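Local coordinates for ABC-type branched-chain amino acid transport systems periplasmic component-like protein (Thermomonospora curvata, PDB 4N03) that probably binds fatty acids such as palmitic acid as the extracytoplasmic substrate-binding component of an ABC transporter, at residues W131-A134 with L135-S138; S113-K116 with Q117-E120; G338-N341 with A342-S345; V90-Y93 with T94-N97; L228-G231 with P232-A236. All coordinates share one frame; numbering follows the deposited sequence.

Interaction 1 of 5, residues W131-A134 with L135-S138; sequences WTTA and LLGS. With PLM (palmitic acid), chain B.
Thr-132 and Leu-135 meet round a short 3-10 turn in the loop after strand 126-129, their side chains crossing at about a right angle. The methyl CG2 of Thr-132 rests on the leucine's branch point, 3.6 Å from Leu-135 CG, with CD1 a little farther off. Because chi1 of Thr-132 is -176°, the hydroxyl swings to the carbonyl side, and OG1 accepts from Ala-134 N at 3.1 Å, an ST turn; the same OG1 is hydrogen-bonded to Asp-179 O on helix 179-195. Two backbone bonds close the turn: Leu-135 N to Thr-132 O (3.2 Å) and Leu-136 N to Thr-133 O (3.0 Å). In both the donor stands well above the carbonyl plane, as expected of so tight a turn.

Trp-131 points away from this turn and lays its indole along the tail of the bound palmitic acid. One face of the ring carries ligand atom CE 3.6 Å above its plane, offset toward the rim, and the bond from NE1 to Thr-144 OG1 would limit the ring's rotation. With an alanine here, the end of the fatty tail would probably lose the flat apolar wall beside it, and Thr-144 its indole partner. Farther along the ring, Trp-131 CH2 meets ligand atom CC at 3.8 Å, while Trp-131 CZ2 comes to 3.7 Å from CF.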
loop_
_atom_site.group_PDB
_atom_site.type_symbol
_atom_site.label_atom_id
_atom_site.label_comp_id
_atom_site.label_asym_id
_atom_site.label_seq_id
_atom_site.Cartn_x
_atom_site.Cartn_y
_atom_site.Cartn_z
ATOM N N TRP A 131 2.549 0.464 -4.653
ATOM C CA TRP A 131 3.911 0.054 -4.398
ATOM C C TRP A 131 4.677 -0.443 -5.630
ATOM O O TRP A 131 5.627 -1.175 -5.525
ATOM C CB TRP A 131 3.946 -0.922 -3.206
ATOM C CG TRP A 131 3.473 -0.259 -1.958
ATOM C CD1 TRP A 131 4.224 0.557 -1.219
ATOM C CD2 TRP A 131 2.135 -0.197 -1.398
ATOM N NE1 TRP A 131 3.502 1.108 -0.190
ATOM C CE2 TRP A 131 2.188 0.680 -0.311
ATOM C CE3 TRP A 131 0.909 -0.763 -1.735
ATOM C CZ2 TRP A 131 1.068 0.968 0.477
ATOM C CZ3 TRP A 131 -0.181 -0.489 -0.954
ATOM C CH2 TRP A 131 -0.099 0.361 0.137
ATOM N N THR A 132 4.238 -0.007 -6.802
ATOM C CA THR A 132 4.985 -0.287 -7.987
ATOM C C THR A 132 6.319 0.462 -8.006
ATOM O O THR A 132 6.441 1.613 -7.615
ATOM C CB THR A 132 4.156 0.075 -9.224
ATOM O OG1 THR A 132 4.881 -0.308 -10.397
ATOM C CG2 THR A 132 3.834 1.546 -9.348
ATOM N N THR A 133 7.325 -0.175 -8.630
ATOM C CA THR A 133 8.592 0.475 -8.915
ATOM C C THR A 133 8.421 1.588 -9.942
ATOM O O THR A 133 9.287 2.467 -10.029
ATOM C CB THR A 133 9.607 -0.540 -9.434
ATOM O OG1 THR A 133 9.044 -1.256 -10.541
ATOM C CG2 THR A 133 9.951 -1.521 -8.353
ATOM N N ALA A 134 7.300 1.609 -10.663
ATOM C CA ALA A 134 7.066 2.669 -11.599
ATOM C C ALA A 134 6.927 4.027 -10.943
ATOM O O ALA A 134 6.966 5.038 -11.612
ATOM C CB ALA A 134 5.882 2.338 -12.482
ATOM N N LEU A 135 6.732 4.065 -9.612
ATOM C CA LEU A 135 6.617 5.300 -8.849
ATOM C C LEU A 135 7.891 5.709 -8.135
ATOM O O LEU A 135 7.913 6.777 -7.539
ATOM C CB LEU A 135 5.423 5.239 -7.893
ATOM C CG LEU A 135 4.081 5.052 -8.599
ATOM C CD1 LEU A 135 2.975 4.842 -7.603
ATOM C CD2 LEU A 135 3.748 6.191 -9.576
ATOM N N LEU A 136 8.939 4.874 -8.190
ATOM C CA LEU A 136 10.249 5.292 -7.747
ATOM C C LEU A 136 10.833 6.287 -8.730
ATOM O O LEU A 136 10.372 6.395 -9.883
ATOM C CB LEU A 136 11.191 4.091 -7.594
ATOM C CG LEU A 136 10.821 3.096 -6.487
ATOM C CD1 LEU A 136 11.842 1.966 -6.535
ATOM C CD2 LEU A 136 10.818 3.757 -5.108
ATOM N N GLY A 137 11.835 7.015 -8.285
ATOM C CA GLY A 137 12.549 7.952 -9.157
ATOM C C GLY A 137 11.966 9.324 -9.230
ATOM O O GLY A 137 12.376 10.146 -10.048
ATOM N N SER A 138 11.015 9.637 -8.360
ATOM C CA SER A 138 10.465 11.003 -8.311
ATOM C C SER A 138 10.669 11.607 -6.961
ATOM O O SER A 138 10.176 11.058 -5.954
ATOM C CB SER A 138 8.981 11.023 -8.555
ATOM O OG SER A 138 8.548 12.376 -8.249
HETATM C C1 PLM B . -2.185 -0.996 -6.757
HETATM O O1 PLM B . -0.974 -0.788 -6.483
HETATM O O2 PLM B . -2.783 -0.514 -7.744
HETATM C C2 PLM B . -3.027 -1.734 -5.742
HETATM C C3 PLM B . -3.457 -0.683 -4.629
HETATM C C4 PLM B . -4.121 -1.324 -3.432
HETATM C C5 PLM B . -4.578 -0.327 -2.423
HETATM C C6 PLM B . -5.183 -0.845 -1.100
HETATM C C7 PLM B . -4.098 -0.982 -0.040
HETATM C C8 PLM B . -4.513 -1.656 1.239
HETATM C C9 PLM B . -3.539 -1.517 2.394
HETATM C CA PLM B . -2.472 -2.633 2.494
HETATM C CB PLM B . -1.379 -2.169 3.538
HETATM C CC PLM B . 0.053 -2.255 2.933
HETATM C CD PLM B . 1.075 -1.369 3.615
HETATM C CE PLM B . 2.488 -1.382 3.046
HETATM C CF PLM B . 3.210 -0.063 3.358
HETATM C CG PLM B . 3.883 -0.015 4.719
#

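Interaction 2 of 5, residues S113-K116 with Q117-E120; sequences SAVK and QRIE
Val-115 and Ile-119 pack against each other one turn apart on helix 109-122, the helix of the beta-alpha-beta unit that joins parallel strands 103-107 and 126-129. The two side chains meet through methyls, Val-115 CG2 lying 3.8 Å from Ile-119 CD1. Beneath them Ile-119 N donates to Val-115 O at 2.9 Å, almost in line with the carbonyl, and Glu-120 N donates to Lys-116 O at 3.0 Å.

Just before these bonds the helix is kinked, for the N-H groups of Gln-117 and Arg-118 lack the usual bonds to the carbonyls four residues back, Ser-113 O and Ala-114 O. Water stands in. One molecule donates to Ser-113 O and accepts from Gln-117 N (3.0 Å); a second links Ala-114 O with Arg-118 N in the same way.

Glu-120, bent at chi2 (77°), turns OE1 toward a water that donates both to it and to Lys-116 O, and it is hydrogen-bonded to Ser-138 OG. In the lysine conformer given, one of two, Lys-116 NZ is 5.6 Å from Glu-120 OE1 with a single water between. The opposite charges are therefore not in direct contact, and any attraction is probably softened by solvent.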
loop_
_atom_site.group_PDB
_atom_site.type_symbol
_atom_site.label_atom_id
_atom_site.label_comp_id
_atom_site.label_asym_id
_atom_site.label_seq_id
_atom_site.Cartn_x
_atom_site.Cartn_y
_atom_site.Cartn_z
ATOM N N SER A 113 0.506 6.620 -11.696
ATOM C CA SER A 113 1.323 6.640 -12.942
ATOM C C SER A 113 0.753 7.610 -13.929
ATOM O O SER A 113 1.534 8.295 -14.630
ATOM C CB SER A 113 1.419 5.230 -13.578
ATOM O OG SER A 113 2.347 4.525 -12.853
ATOM N N ALA A 114 -0.573 7.683 -14.039
ATOM C CA ALA A 114 -1.205 8.522 -15.045
ATOM C C ALA A 114 -0.966 10.004 -14.800
ATOM O O ALA A 114 -1.086 10.807 -15.722
ATOM C CB ALA A 114 -2.676 8.238 -15.139
ATOM N N VAL A 115 -0.641 10.376 -13.568
ATOM C CA VAL A 115 -0.432 11.788 -13.214
ATOM C C VAL A 115 0.989 12.071 -12.764
ATOM O O VAL A 115 1.297 13.150 -12.334
ATOM C CB VAL A 115 -1.438 12.285 -12.150
ATOM C CG1 VAL A 115 -2.832 12.306 -12.719
ATOM C CG2 VAL A 115 -1.377 11.472 -10.901
ATOM N N LYS A 116 1.898 11.119 -13.011
ATOM C CA LYS A 116 3.283 11.254 -12.568
ATOM C C LYS A 116 3.944 12.505 -13.169
ATOM O O LYS A 116 4.640 13.249 -12.504
ATOM C CB LYS A 116 4.027 9.954 -12.823
ATOM C CG LYS A 116 5.385 9.895 -12.233
ATOM C CD LYS A 116 5.974 8.514 -12.472
ATOM C CE LYS A 116 7.371 8.446 -11.907
ATOM N NZ LYS A 116 8.308 9.147 -12.824
ATOM N N GLN A 117 3.743 12.722 -14.476
ATOM C CA GLN A 117 4.341 13.895 -15.083
ATOM C C GLN A 117 3.806 15.200 -14.489
ATOM O O GLN A 117 4.550 16.153 -14.278
ATOM C CB GLN A 117 4.109 13.904 -16.604
ATOM C CG GLN A 117 4.973 13.009 -17.401
ATOM C CD GLN A 117 4.776 13.189 -18.896
ATOM O OE1 GLN A 117 3.822 12.709 -19.437
ATOM N NE2 GLN A 117 5.687 13.898 -19.547
ATOM N N ARG A 118 2.506 15.244 -14.249
ATOM C CA ARG A 118 1.933 16.432 -13.637
ATOM C C ARG A 118 2.419 16.647 -12.182
ATOM O O ARG A 118 2.701 17.765 -11.775
ATOM C CB ARG A 118 0.419 16.322 -13.620
ATOM C CG ARG A 118 -0.220 16.478 -14.986
ATOM C CD ARG A 118 -1.723 16.340 -14.805
ATOM N NE ARG A 118 -2.443 16.343 -16.065
ATOM C CZ ARG A 118 -2.644 15.276 -16.824
ATOM N NH1 ARG A 118 -2.145 14.078 -16.461
ATOM N NH2 ARG A 118 -3.358 15.402 -17.957
ATOM N N ILE A 119 2.546 15.555 -11.449
ATOM C CA ILE A 119 3.061 15.616 -10.080
ATOM C C ILE A 119 4.426 16.244 -10.079
ATOM O O ILE A 119 4.755 17.128 -9.273
ATOM C CB ILE A 119 3.062 14.214 -9.446
ATOM C CG1 ILE A 119 1.657 13.840 -8.990
ATOM C CG2 ILE A 119 4.027 14.128 -8.275
ATOM C CD1 ILE A 119 1.525 12.372 -8.639
ATOM N N GLU A 120 5.249 15.817 -11.056
ATOM C CA GLU A 120 6.614 16.335 -11.120
ATOM C C GLU A 120 6.613 17.843 -11.463
ATOM O O GLU A 120 7.318 18.645 -10.833
ATOM C CB GLU A 120 7.431 15.565 -12.142
ATOM C CG GLU A 120 8.908 15.923 -12.119
ATOM C CD GLU A 120 9.646 15.246 -10.925
ATOM O OE1 GLU A 120 9.249 14.112 -10.519
ATOM O OE2 GLU A 120 10.610 15.819 -10.410
HETATM O O HOH W 1 2.602 10.419 -16.110
HETATM O O HOH W 2 0.735 13.283 -15.910
HETATM O O HOH W 3 8.492 11.688 -12.160
HETATM O O HOH W 4 6.578 12.433 -10.473
#

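Interaction 3 of 5, residues G338-N341 with A342-S345; sequences GLIN and AHRS
Ala-342 begins the closing turn of helix 336-343, its N donating to Gly-338 O at 3.0 Å while its methyl lies over the same carbonyl. That methyl also touches Lys-327 and so joins this helix to helix 309-330.

His-343 continues the alpha-helical pattern with a bond from its N to Leu-339 O (2.9 Å, N-H...O angle 164°). Its CG is anti to the backbone N (chi1 175°), which carries the imidazole off the helix toward Phe-125 and Phe-359, rings it meets with planes at about 35°, and toward Gln-142 OE1, hydrogen-bonded to NE2. The ring carbon His-343 CD2 lies 4.0 Å above the guanidinium plane of Arg-344, offset toward the rim.

Arg-344 N donates to Ile-340 O, again at 2.9 Å. Its aliphatic stem runs beside Ile-340, both side chains pointing the same way, with Arg-344 CG 4.1 Å from Ile-340 CG1. A sharp bend at chi2 (-90°) then directs the guanidinium to two backbone oxygens, NE bonding to Lys-139 O and NH1 to Phe-359 O, so the carbonyl dipoles probably offset part of the buried charge. Lys-139 is held a second time, its NZ bonding to Asn-341 OD1.

Ser-345 has left the helix. Its backbone N makes a weak bond back to Ala-342 O, and the hydroxyl, set between its own N and carbonyl carbon, reinforces it: Ser-345 OG donates to Ala-342 O at 2.8 Å.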
loop_
_atom_site.group_PDB
_atom_site.type_symbol
_atom_site.label_atom_id
_atom_site.label_comp_id
_atom_site.label_asym_id
_atom_site.label_seq_id
_atom_site.Cartn_x
_atom_site.Cartn_y
_atom_site.Cartn_z
ATOM N N GLY A 338 9.301 23.805 0.352
ATOM C CA GLY A 338 9.567 23.674 1.779
ATOM C C GLY A 338 9.113 22.317 2.295
ATOM O O GLY A 338 9.798 21.656 3.070
ATOM N N LEU A 339 7.965 21.877 1.812
ATOM C CA LEU A 339 7.409 20.635 2.299
ATOM C C LEU A 339 8.209 19.427 1.873
ATOM O O LEU A 339 8.498 18.530 2.643
ATOM C CB LEU A 339 5.959 20.504 1.861
ATOM C CG LEU A 339 5.218 19.296 2.438
ATOM C CD1 LEU A 339 5.096 19.390 3.954
ATOM C CD2 LEU A 339 3.821 19.211 1.840
ATOM N N ILE A 340 8.586 19.361 0.591
ATOM C CA ILE A 340 9.328 18.214 0.102
ATOM C C ILE A 340 10.707 18.163 0.727
ATOM O O ILE A 340 11.192 17.097 1.063
ATOM C CB ILE A 340 9.357 18.112 -1.430
ATOM C CG1 ILE A 340 9.729 16.679 -1.853
ATOM C CG2 ILE A 340 10.286 19.121 -2.042
ATOM C CD1 ILE A 340 8.719 15.628 -1.432
ATOM N N ASN A 341 11.325 19.327 0.910
ATOM C CA ASN A 341 12.662 19.318 1.509
ATOM C C ASN A 341 12.588 18.880 2.975
ATOM O O ASN A 341 13.434 18.157 3.446
ATOM C CB ASN A 341 13.278 20.702 1.342
ATOM C CG ASN A 341 13.720 20.972 -0.086
ATOM O OD1 ASN A 341 13.803 20.067 -0.895
ATOM N ND2 ASN A 341 13.921 22.206 -0.374
ATOM N N ALA A 342 11.527 19.262 3.695
ATOM C CA ALA A 342 11.295 18.793 5.064
ATOM C C ALA A 342 11.123 17.277 5.065
ATOM O O ALA A 342 11.738 16.574 5.852
ATOM C CB ALA A 342 10.076 19.468 5.678
ATOM N N HIS A 343 10.299 16.751 4.149
ATOM C CA HIS A 343 10.100 15.317 4.084
ATOM C C HIS A 343 11.425 14.563 3.804
ATOM O O HIS A 343 11.780 13.597 4.456
ATOM C CB HIS A 343 9.090 14.968 2.975
ATOM C CG HIS A 343 8.940 13.502 2.804
ATOM N ND1 HIS A 343 8.503 12.655 3.793
ATOM C CD2 HIS A 343 9.303 12.713 1.763
ATOM C CE1 HIS A 343 8.541 11.410 3.353
ATOM N NE2 HIS A 343 9.029 11.421 2.115
ATOM N N ARG A 344 12.152 15.017 2.796
ATOM C CA ARG A 344 13.337 14.308 2.264
ATOM C C ARG A 344 14.556 14.511 3.131
ATOM O O ARG A 344 15.634 14.003 2.768
ATOM C CB ARG A 344 13.661 14.740 0.850
ATOM C CG ARG A 344 12.615 14.355 -0.177
ATOM C CD ARG A 344 12.849 13.034 -0.799
ATOM N NE ARG A 344 11.753 12.554 -1.619
ATOM C CZ ARG A 344 11.280 11.324 -1.565
ATOM N NH1 ARG A 344 11.786 10.430 -0.767
ATOM N NH2 ARG A 344 10.307 10.967 -2.388
ATOM N N SER A 345 14.432 15.262 4.221
ATOM C CA SER A 345 15.466 15.372 5.243
ATOM C C SER A 345 15.468 14.224 6.220
ATOM O O SER A 345 16.428 14.073 6.967
ATOM C CB SER A 345 15.399 16.723 5.936
ATOM O OG SER A 345 14.301 16.785 6.847
#

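Interaction 4 of 5, residues V90-Y93 with T94-N97; sequences VSIY and TELN
Near the C-terminal end of helix 86-96, Tyr-93 offers a ring face to Asn-97 one turn later. Asn-97 CB sits over that face in a CH-pi contact, 4.0 Å from the ring centroid and 30° off its normal, with Tyr-93 CE1 the nearest ring atom at 3.5 Å. The asparagine conformer given, one of two, turns its amide 47° from the ring plane. Tyr-93 OH and Asn-97 ND2 both bond to Asp-122 OD2. A leucine in place of Tyr-93 would probably leave Asp-122 without its hydroxyl partner and Asn-97 CB without a flat surface to rest on.

On another side of the helix, Ile-92 and Leu-96 lie side by side, CG2 of Ile-92 3.7 Å from CD1 of Leu-96, and rest on strand 74-81, an outer strand of the four-stranded parallel sheet. Ser-91 O takes two donors from the same face of its plane: Glu-95 N at 3.1 Å and Thr-94 OG1 at 2.8 Å, the latter turned back to it by chi1 of 64°. Towards the end the coil tightens, since Leu-96 N donates to Tyr-93 O at 3.1 Å from far above the carbonyl plane, while its bond to Ile-92 O is weak.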
loop_
_atom_site.group_PDB
_atom_site.type_symbol
_atom_site.label_atom_id
_atom_site.label_comp_id
_atom_site.label_asym_id
_atom_site.label_seq_id
_atom_site.Cartn_x
_atom_site.Cartn_y
_atom_site.Cartn_z
ATOM N N VAL A 90 -7.003 11.094 -13.061
ATOM C CA VAL A 90 -6.491 12.272 -13.755
ATOM C C VAL A 90 -7.404 13.493 -13.667
ATOM O O VAL A 90 -6.962 14.621 -13.411
ATOM C CB VAL A 90 -6.194 11.983 -15.201
ATOM C CG1 VAL A 90 -5.815 13.233 -15.977
ATOM C CG2 VAL A 90 -5.057 10.970 -15.345
ATOM N N SER A 91 -8.654 13.280 -13.966
ATOM C CA SER A 91 -9.663 14.305 -13.827
ATOM C C SER A 91 -9.680 14.867 -12.396
ATOM O O SER A 91 -9.709 16.075 -12.192
ATOM C CB SER A 91 -11.031 13.708 -14.187
ATOM O OG SER A 91 -12.035 14.699 -14.136
ATOM N N ILE A 92 -9.636 13.969 -11.395
ATOM C CA ILE A 92 -9.592 14.387 -9.993
ATOM C C ILE A 92 -8.336 15.182 -9.706
ATOM O O ILE A 92 -8.385 16.220 -9.108
ATOM C CB ILE A 92 -9.687 13.193 -9.043
ATOM C CG1 ILE A 92 -11.146 12.709 -9.032
ATOM C CG2 ILE A 92 -9.204 13.546 -7.636
ATOM C CD1 ILE A 92 -11.366 11.315 -8.490
ATOM N N TYR A 93 -7.184 14.702 -10.212
ATOM C CA TYR A 93 -5.949 15.417 -9.986
ATOM C C TYR A 93 -6.093 16.852 -10.488
ATOM O O TYR A 93 -5.705 17.799 -9.820
ATOM C CB TYR A 93 -4.767 14.695 -10.648
ATOM C CG TYR A 93 -3.455 15.391 -10.379
ATOM C CD1 TYR A 93 -3.013 16.404 -11.219
ATOM C CD2 TYR A 93 -2.734 15.142 -9.238
ATOM C CE1 TYR A 93 -1.849 17.105 -10.932
ATOM C CE2 TYR A 93 -1.562 15.829 -8.958
ATOM C CZ TYR A 93 -1.124 16.811 -9.816
ATOM O OH TYR A 93 0.012 17.501 -9.503
ATOM N N THR A 94 -6.645 17.028 -11.668
ATOM C CA THR A 94 -6.703 18.377 -12.240
ATOM C C THR A 94 -7.699 19.251 -11.469
ATOM O O THR A 94 -7.552 20.473 -11.472
ATOM C CB THR A 94 -7.051 18.345 -13.700
ATOM O OG1 THR A 94 -8.333 17.815 -13.837
ATOM C CG2 THR A 94 -6.146 17.496 -14.493
ATOM N N GLU A 95 -8.670 18.645 -10.790
ATOM C CA GLU A 95 -9.607 19.385 -9.929
ATOM C C GLU A 95 -9.013 19.783 -8.586
ATOM O O GLU A 95 -9.528 20.688 -7.893
ATOM C CB GLU A 95 -10.805 18.516 -9.605
ATOM C CG GLU A 95 -11.730 18.143 -10.727
ATOM C CD GLU A 95 -12.881 17.305 -10.189
ATOM O OE1 GLU A 95 -12.795 16.041 -10.168
ATOM O OE2 GLU A 95 -13.858 17.914 -9.695
ATOM N N LEU A 96 -7.967 19.086 -8.167
ATOM C CA LEU A 96 -7.384 19.350 -6.873
ATOM C C LEU A 96 -6.111 20.146 -6.977
ATOM O O LEU A 96 -5.753 20.785 -6.000
ATOM C CB LEU A 96 -7.003 18.039 -6.180
ATOM C CG LEU A 96 -8.127 17.125 -5.756
ATOM C CD1 LEU A 96 -7.498 15.839 -5.241
ATOM C CD2 LEU A 96 -8.954 17.799 -4.695
ATOM N N ASN A 97 -5.364 20.074 -8.096
ATOM C CA ASN A 97 -3.935 20.380 -8.025
ATOM C C ASN A 97 -3.613 21.825 -7.732
ATOM O O ASN A 97 -2.558 22.129 -7.222
ATOM C CB ASN A 97 -3.151 19.877 -9.246
ATOM C CG ASN A 97 -3.512 20.594 -10.537
ATOM O OD1 ASN A 97 -4.657 20.968 -10.754
ATOM N ND2 ASN A 97 -2.529 20.746 -11.432
HETATM O O HOH W 5 -13.572 14.183 -12.138
#

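Interaction 5 of 5, residues L228-G231 with P232-A236; sequences LSAG and PQQAA
The carboxamide of Gln-234 and the peptide of Gly-231 are the flat groups that meet here, where strand 225-229 turns into helix 232-244 of a beta-alpha-beta unit. Gly-231 N donates to Gln-234 OE1 at 3.0 Å, the donor tilted 25° from the amide's carbonyl plane, while at the other end of the amide NE2 bonds to Asp-208 O. Ala-230 CB lies alongside the stem, 3.6 Å from Gln-234 CB. A bend at chi2 (84°) turns the amide back toward the N-cap, so that OE1 faces Gly-231 N. Gly-231 is the N-cap residue, and the Gln-234 side chain, three residues on, accepts its N-H, which corresponds to one of the two bonds of a capping box.

Pro-232, with no N-H to satisfy, opens the helix, and the first alpha-helical bond runs from Ala-235 N to Gly-231 O (3.1 Å), close to linear with the carbonyl. Gly-231 comes to about 7 Å from the palmitic acid at the nearest atoms, near the ligand but not touching it. From the strand, Leu-228 presses under the helix, its CD2 3.8 Å from Ala-235 CB and a tight 3.4 Å from Ala-235 CA.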
loop_
_atom_site.group_PDB
_atom_site.type_symbol
_atom_site.label_atom_id
_atom_site.label_comp_id
_atom_site.label_asym_id
_atom_site.label_seq_id
_atom_site.Cartn_x
_atom_site.Cartn_y
_atom_site.Cartn_z
ATOM N N LEU A 228 -0.855 -14.284 -6.202
ATOM C CA LEU A 228 -1.976 -13.433 -6.588
ATOM C C LEU A 228 -1.666 -11.984 -6.326
ATOM O O LEU A 228 -1.462 -11.587 -5.180
ATOM C CB LEU A 228 -3.245 -13.820 -5.850
ATOM C CG LEU A 228 -4.501 -13.017 -6.187
ATOM C CD1 LEU A 228 -4.913 -13.164 -7.648
ATOM C CD2 LEU A 228 -5.672 -13.378 -5.296
ATOM N N SER A 229 -1.732 -11.163 -7.360
ATOM C CA SER A 229 -1.636 -9.720 -7.237
ATOM C C SER A 229 -2.877 -9.111 -7.808
ATOM O O SER A 229 -3.030 -8.885 -8.998
ATOM C CB SER A 229 -0.375 -9.199 -7.923
ATOM O OG SER A 229 0.779 -9.855 -7.435
ATOM N N ALA A 230 -3.847 -8.944 -6.906
ATOM C CA ALA A 230 -5.199 -8.497 -7.252
ATOM C C ALA A 230 -5.796 -7.937 -5.959
ATOM O O ALA A 230 -5.051 -7.574 -5.031
ATOM C CB ALA A 230 -5.985 -9.651 -7.789
ATOM N N GLY A 231 -7.117 -7.788 -5.937
ATOM C CA GLY A 231 -7.799 -7.244 -4.784
ATOM C C GLY A 231 -8.582 -8.290 -4.066
ATOM O O GLY A 231 -8.545 -9.492 -4.343
ATOM N N PRO A 232 -9.324 -7.855 -3.022
ATOM C CA PRO A 232 -10.038 -8.790 -2.166
ATOM C C PRO A 232 -11.017 -9.702 -2.900
ATOM O O PRO A 232 -11.061 -10.896 -2.645
ATOM C CB PRO A 232 -10.759 -7.867 -1.156
ATOM C CG PRO A 232 -9.904 -6.638 -1.075
ATOM C CD PRO A 232 -9.367 -6.478 -2.489
ATOM N N GLN A 233 -11.779 -9.138 -3.832
ATOM C CA GLN A 233 -12.753 -9.934 -4.564
ATOM C C GLN A 233 -12.104 -11.094 -5.295
ATOM O O GLN A 233 -12.582 -12.244 -5.279
ATOM C CB GLN A 233 -13.515 -9.064 -5.547
ATOM C CG GLN A 233 -14.365 -9.810 -6.568
ATOM C CD GLN A 233 -14.982 -8.873 -7.576
ATOM O OE1 GLN A 233 -16.164 -8.972 -7.867
ATOM N NE2 GLN A 233 -14.188 -7.988 -8.132
ATOM N N GLN A 234 -10.978 -10.843 -5.967
ATOM C CA GLN A 234 -10.256 -11.887 -6.691
ATOM C C GLN A 234 -9.694 -12.911 -5.732
ATOM O O GLN A 234 -9.696 -14.111 -6.035
ATOM C CB GLN A 234 -9.174 -11.344 -7.599
ATOM C CG GLN A 234 -9.714 -10.551 -8.770
ATOM C CD GLN A 234 -10.029 -9.099 -8.505
ATOM O OE1 GLN A 234 -9.558 -8.523 -7.538
ATOM N NE2 GLN A 234 -10.803 -8.497 -9.407
ATOM N N ALA A 235 -9.173 -12.467 -4.600
ATOM C CA ALA A 235 -8.635 -13.414 -3.615
ATOM C C ALA A 235 -9.707 -14.361 -3.117
ATOM O O ALA A 235 -9.482 -15.566 -3.017
ATOM C CB ALA A 235 -8.021 -12.677 -2.438
ATOM N N ALA A 236 -10.893 -13.832 -2.766
ATOM C CA ALA A 236 -11.976 -14.679 -2.281
ATOM C C ALA A 236 -12.346 -15.702 -3.332
ATOM O O ALA A 236 -12.594 -16.864 -3.029
ATOM C CB ALA A 236 -13.165 -13.856 -1.861
#

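In the fold
Each interaction closes only a turn or a helix start, and along the chain they follow in series, 4, 2, 1, 5, 3, none nesting in or crossing another. Interactions 4 and 2 bring helices 86-96 and 109-122 together beside the four-stranded parallel sheet, Val-90 packing on Ala-114 and Val-115. From helix 109-122 the chain passes through strand 126-129 to interaction 1, which packs back on that helix through Leu-135 and Ser-113. Interaction 5 stands apart on the seven-stranded sheet. Interaction 3 returns to the first region, where Arg-344 NH2 packs against Ser-138 O. The palmitic acid lies between the two regions, as expected for the ligand cleft of a two-lobed binding protein.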